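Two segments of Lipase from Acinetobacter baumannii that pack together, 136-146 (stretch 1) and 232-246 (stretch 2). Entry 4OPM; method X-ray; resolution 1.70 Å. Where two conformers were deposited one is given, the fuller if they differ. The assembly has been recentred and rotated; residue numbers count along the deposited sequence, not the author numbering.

Stretch 1, residues 136-146: ETKSLFLVDSG
Stretch 2 (232-246) TIDAPTLILWGKQDK

Two neighbouring parallel β-strands, 139-143 and 237-242, run side by side with their axes 4.7 Å apart and only 9° between their directions; together the stretches bury 760 Å². The register pairs L140 with T237, F141 with L238, L142 with I239 and V143 with L240, at CA-CA distances of 4.6 to 4.9 Å. Extended backbones, with phi from -105° to -134° and psi from 106° to 136° in these pairs, bring the peptide groups into a regular ladder. L140 N donates to P236 O (3.0 Å), L238 N to L140 O (2.9 Å), L142 N to L238 O (2.8 Å), L240 N to L142 O (2.9 Å) and D144 N to L240 O (3.0 Å). Each of these five acceptor carbonyls also meets a CA across the pair, as where T237 CA lies 3.2 Å from L140 O.

Side chains alternate between the two faces. On the face of F141 and V143, the F141 side chain (chi1 t, chi2 31°) leaves on this face, but its end comes nearer to stretch 2, so that F141 CE1 lies 3.6 Å from L238 CD2 and 3.7 Å from L240 CB. L240 CB and L238 O lie at the ring edge, near its plane, while L238 CD2 stands out of the plane beside CE1; both leucines have chi1 t. Beyond it, V143 CG1 (chi1 t) lies 4.3 Å from L240 CD2, continuing the buried apolar surface. On the other face, L142 (m, t) sets CD1 4.0 Å from T237 CG2, while L140 (t, p) sends CD2 to 4.3 Å from I233 CG2. T237, chi1 m, offers its methyl to this layer and bonds its hydroxyl back along its own stretch, OG1 to A235 O at 2.9 Å.

At the entrance to the ladder, A235 points its small side chain toward stretch 1, and its CB meets T137 CG2 at 4.0 Å. P236 follows with a C-gamma endo ring, its CD 3.3 Å from K138 O, where stretch 1 turns a corner.

The far end closes around D144, whose phi/psi of 46/49 takes the chain out of the strand. This buried residue rests on W241: D144 CA stands 3.4 Å from the centroid of the W241 six-membered ring, almost exactly on the ring normal. W241 (chi1 -129°, chi2 -95°) brings that broad face beneath the bend, and its CH2 reaches 3.3 Å from S145 N. With chi1 m, D144 OD2 lies over the same indole face nearer its five-membered ring, 3.2 Å from W241 CD1, and G242 N donates a hydrogen bond to D144 OD2 (3.1 Å, nearly linear). D144 OD2 also lies 2.5 Å from D245 OD2. A type I turn from G242 to D245, with D245 N bonded to G242 O (3.1 Å), brings D245 (chi1 t) back to this point.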

# COMPACT_ATOMS: atom_id res chain seq x y z
N GLU A 136 19.49 -1.61 0.75
CA GLU A 136 18.53 -2.71 0.68
C GLU A 136 17.35 -2.38 -0.24
O GLU A 136 16.45 -3.20 -0.42
CB GLU A 136 17.99 -3.04 2.09
CG GLU A 136 19.05 -3.41 3.13
CD GLU A 136 19.99 -4.55 2.78
OE1 GLU A 136 19.51 -5.56 2.21
OE2 GLU A 136 21.19 -4.44 3.09
N THR A 137 17.33 -1.16 -0.80
CA THR A 137 16.26 -0.65 -1.66
C THR A 137 16.77 -0.46 -3.10
O THR A 137 17.60 0.42 -3.36
CB THR A 137 15.70 0.66 -1.04
OG1 THR A 137 15.38 0.45 0.35
CG2 THR A 137 14.48 1.20 -1.81
N LYS A 138 16.26 -1.27 -4.04
CA LYS A 138 16.66 -1.23 -5.45
C LYS A 138 15.88 -0.17 -6.22
O LYS A 138 16.41 0.42 -7.16
CB LYS A 138 16.45 -2.61 -6.10
CG LYS A 138 17.24 -2.81 -7.39
CD LYS A 138 17.13 -4.25 -7.86
CE LYS A 138 18.20 -4.61 -8.85
NZ LYS A 138 18.22 -6.07 -9.11
N SER A 139 14.60 0.03 -5.86
CA SER A 139 13.74 1.02 -6.51
C SER A 139 12.55 1.29 -5.64
O SER A 139 12.24 0.49 -4.74
CB SER A 139 13.28 0.52 -7.89
OG SER A 139 12.24 -0.44 -7.79
N LEU A 140 11.87 2.40 -5.92
CA LEU A 140 10.69 2.82 -5.18
C LEU A 140 9.55 3.15 -6.14
O LEU A 140 9.77 3.85 -7.13
CB LEU A 140 11.09 4.04 -4.34
CG LEU A 140 10.32 4.35 -3.06
CD1 LEU A 140 10.50 3.22 -2.01
CD2 LEU A 140 10.83 5.64 -2.45
N PHE A 141 8.35 2.65 -5.86
CA PHE A 141 7.19 2.96 -6.68
C PHE A 141 6.14 3.51 -5.74
O PHE A 141 5.68 2.81 -4.84
CB PHE A 141 6.69 1.74 -7.47
CG PHE A 141 5.45 1.94 -8.32
CD1 PHE A 141 5.16 3.19 -8.88
CD2 PHE A 141 4.59 0.88 -8.59
CE1 PHE A 141 4.02 3.37 -9.67
CE2 PHE A 141 3.47 1.05 -9.40
CZ PHE A 141 3.19 2.29 -9.94
N LEU A 142 5.84 4.80 -5.89
CA LEU A 142 4.91 5.49 -5.01
C LEU A 142 3.59 5.72 -5.71
O LEU A 142 3.53 6.46 -6.69
CB LEU A 142 5.51 6.82 -4.52
CG LEU A 142 6.85 6.73 -3.76
CD1 LEU A 142 7.44 8.12 -3.49
CD2 LEU A 142 6.71 5.94 -2.45
N VAL A 143 2.54 5.10 -5.19
CA VAL A 143 1.20 5.22 -5.76
C VAL A 143 0.34 6.04 -4.79
O VAL A 143 -0.05 5.51 -3.74
CB VAL A 143 0.55 3.84 -6.08
CG1 VAL A 143 -0.79 4.03 -6.79
CG2 VAL A 143 1.49 2.95 -6.91
N ASP A 144 0.05 7.31 -5.12
CA ASP A 144 -0.75 8.23 -4.26
C ASP A 144 -0.25 8.14 -2.80
O ASP A 144 -1.03 7.89 -1.87
CB ASP A 144 -2.24 7.90 -4.38
CG ASP A 144 -2.75 8.04 -5.81
OD1 ASP A 144 -2.37 7.19 -6.65
OD2 ASP A 144 -3.45 9.04 -6.10
N SER A 145 1.08 8.23 -2.64
CA SER A 145 1.76 8.05 -1.37
C SER A 145 1.47 9.15 -0.36
O SER A 145 1.36 10.33 -0.72
CB SER A 145 3.27 8.01 -1.60
OG SER A 145 3.98 7.82 -0.38
N GLY A 146 1.48 8.76 0.90
CA GLY A 146 1.40 9.72 2.00
C GLY A 146 2.75 10.39 2.19
O GLY A 146 3.74 10.04 1.53
N THR A 232 17.78 11.92 1.75
CA THR A 232 18.63 10.73 1.95
C THR A 232 18.26 9.56 1.00
O THR A 232 18.96 8.54 1.00
CB THR A 232 18.54 10.26 3.42
OG1 THR A 232 17.26 9.67 3.69
CG2 THR A 232 18.84 11.37 4.43
N ILE A 233 17.17 9.69 0.21
CA ILE A 233 16.70 8.61 -0.67
C ILE A 233 17.27 8.79 -2.10
O ILE A 233 16.89 9.72 -2.80
CB ILE A 233 15.15 8.53 -0.67
CG1 ILE A 233 14.61 8.23 0.75
CG2 ILE A 233 14.65 7.46 -1.67
CD1 ILE A 233 13.11 8.46 0.95
N ASP A 234 18.15 7.88 -2.52
CA ASP A 234 18.78 7.93 -3.85
C ASP A 234 18.17 6.91 -4.79
O ASP A 234 18.53 6.87 -5.97
CB ASP A 234 20.30 7.66 -3.73
CG ASP A 234 21.13 8.75 -3.06
OD1 ASP A 234 20.59 9.86 -2.83
OD2 ASP A 234 22.32 8.50 -2.77
N ALA A 235 17.26 6.06 -4.29
CA ALA A 235 16.64 5.00 -5.09
C ALA A 235 15.92 5.55 -6.34
O ALA A 235 15.23 6.58 -6.24
CB ALA A 235 15.64 4.22 -4.24
N PRO A 236 16.08 4.90 -7.53
CA PRO A 236 15.28 5.33 -8.69
C PRO A 236 13.80 5.19 -8.31
O PRO A 236 13.42 4.18 -7.71
CB PRO A 236 15.70 4.37 -9.81
CG PRO A 236 16.26 3.19 -9.12
CD PRO A 236 16.84 3.67 -7.81
N THR A 237 13.00 6.23 -8.58
CA THR A 237 11.61 6.26 -8.10
C THR A 237 10.62 6.57 -9.22
O THR A 237 10.84 7.48 -10.04
CB THR A 237 11.50 7.30 -6.94
OG1 THR A 237 12.41 6.94 -5.90
CG2 THR A 237 10.08 7.40 -6.36
N LEU A 238 9.53 5.81 -9.22
CA LEU A 238 8.39 5.99 -10.10
C LEU A 238 7.24 6.51 -9.24
O LEU A 238 6.98 5.96 -8.17
CB LEU A 238 8.03 4.68 -10.82
CG LEU A 238 6.84 4.73 -11.80
CD1 LEU A 238 7.15 5.66 -12.99
CD2 LEU A 238 6.50 3.34 -12.31
N ILE A 239 6.59 7.58 -9.70
CA ILE A 239 5.46 8.18 -8.98
C ILE A 239 4.25 8.08 -9.86
O ILE A 239 4.31 8.51 -11.01
CB ILE A 239 5.75 9.67 -8.59
CG1 ILE A 239 7.02 9.80 -7.71
CG2 ILE A 239 4.53 10.35 -7.92
CD1 ILE A 239 7.69 11.19 -7.81
N LEU A 240 3.15 7.58 -9.32
CA LEU A 240 1.90 7.49 -10.09
C LEU A 240 0.76 7.99 -9.22
O LEU A 240 0.69 7.68 -8.03
CB LEU A 240 1.66 6.06 -10.60
CG LEU A 240 0.50 5.89 -11.59
CD1 LEU A 240 0.82 4.82 -12.62
CD2 LEU A 240 -0.80 5.56 -10.85
N TRP A 241 -0.13 8.81 -9.81
CA TRP A 241 -1.25 9.39 -9.10
C TRP A 241 -2.54 9.28 -9.88
O TRP A 241 -2.52 9.25 -11.11
CB TRP A 241 -0.99 10.90 -8.87
CG TRP A 241 -1.17 11.35 -7.46
CD1 TRP A 241 -2.30 11.90 -6.90
CD2 TRP A 241 -0.22 11.21 -6.41
NE1 TRP A 241 -2.08 12.14 -5.56
CE2 TRP A 241 -0.82 11.73 -5.23
CE3 TRP A 241 1.09 10.69 -6.33
CZ2 TRP A 241 -0.13 11.77 -4.01
CZ3 TRP A 241 1.77 10.75 -5.12
CH2 TRP A 241 1.14 11.24 -3.97
N GLY A 242 -3.64 9.35 -9.16
CA GLY A 242 -4.95 9.50 -9.76
C GLY A 242 -5.23 10.99 -9.76
O GLY A 242 -5.13 11.64 -8.71
N LYS A 243 -5.54 11.58 -10.94
CA LYS A 243 -5.79 13.02 -11.06
C LYS A 243 -6.90 13.48 -10.10
O LYS A 243 -6.81 14.57 -9.54
CB LYS A 243 -6.16 13.35 -12.51
CG LYS A 243 -6.50 14.83 -12.76
CD LYS A 243 -5.44 15.54 -13.56
CE LYS A 243 -5.90 16.90 -14.02
NZ LYS A 243 -5.34 17.26 -15.34
N GLN A 244 -7.93 12.62 -9.89
CA GLN A 244 -9.10 12.94 -9.07
C GLN A 244 -8.95 12.57 -7.59
O GLN A 244 -9.94 12.65 -6.85
CB GLN A 244 -10.36 12.25 -9.65
CG GLN A 244 -10.66 12.65 -11.10
CD GLN A 244 -10.88 14.14 -11.26
OE1 GLN A 244 -11.61 14.78 -10.49
NE2 GLN A 244 -10.23 14.72 -12.26
N ASP A 245 -7.73 12.20 -7.15
CA ASP A 245 -7.46 11.82 -5.75
C ASP A 245 -7.99 12.89 -4.77
O ASP A 245 -7.52 14.03 -4.78
CB ASP A 245 -5.96 11.60 -5.52
CG ASP A 245 -5.61 10.90 -4.22
OD1 ASP A 245 -6.37 11.04 -3.23
OD2 ASP A 245 -4.54 10.26 -4.16
N LYS A 246 -8.97 12.51 -3.92
CA LYS A 246 -9.60 13.39 -2.92
C LYS A 246 -8.88 13.35 -1.57
O LYS A 246 -9.12 14.22 -0.72
CB LYS A 246 -11.05 12.93 -2.68
CG LYS A 246 -12.00 13.24 -3.84
CD LYS A 246 -13.35 12.61 -3.56
CE LYS A 246 -14.34 12.94 -4.64
NZ LYS A 246 -15.60 12.15 -4.49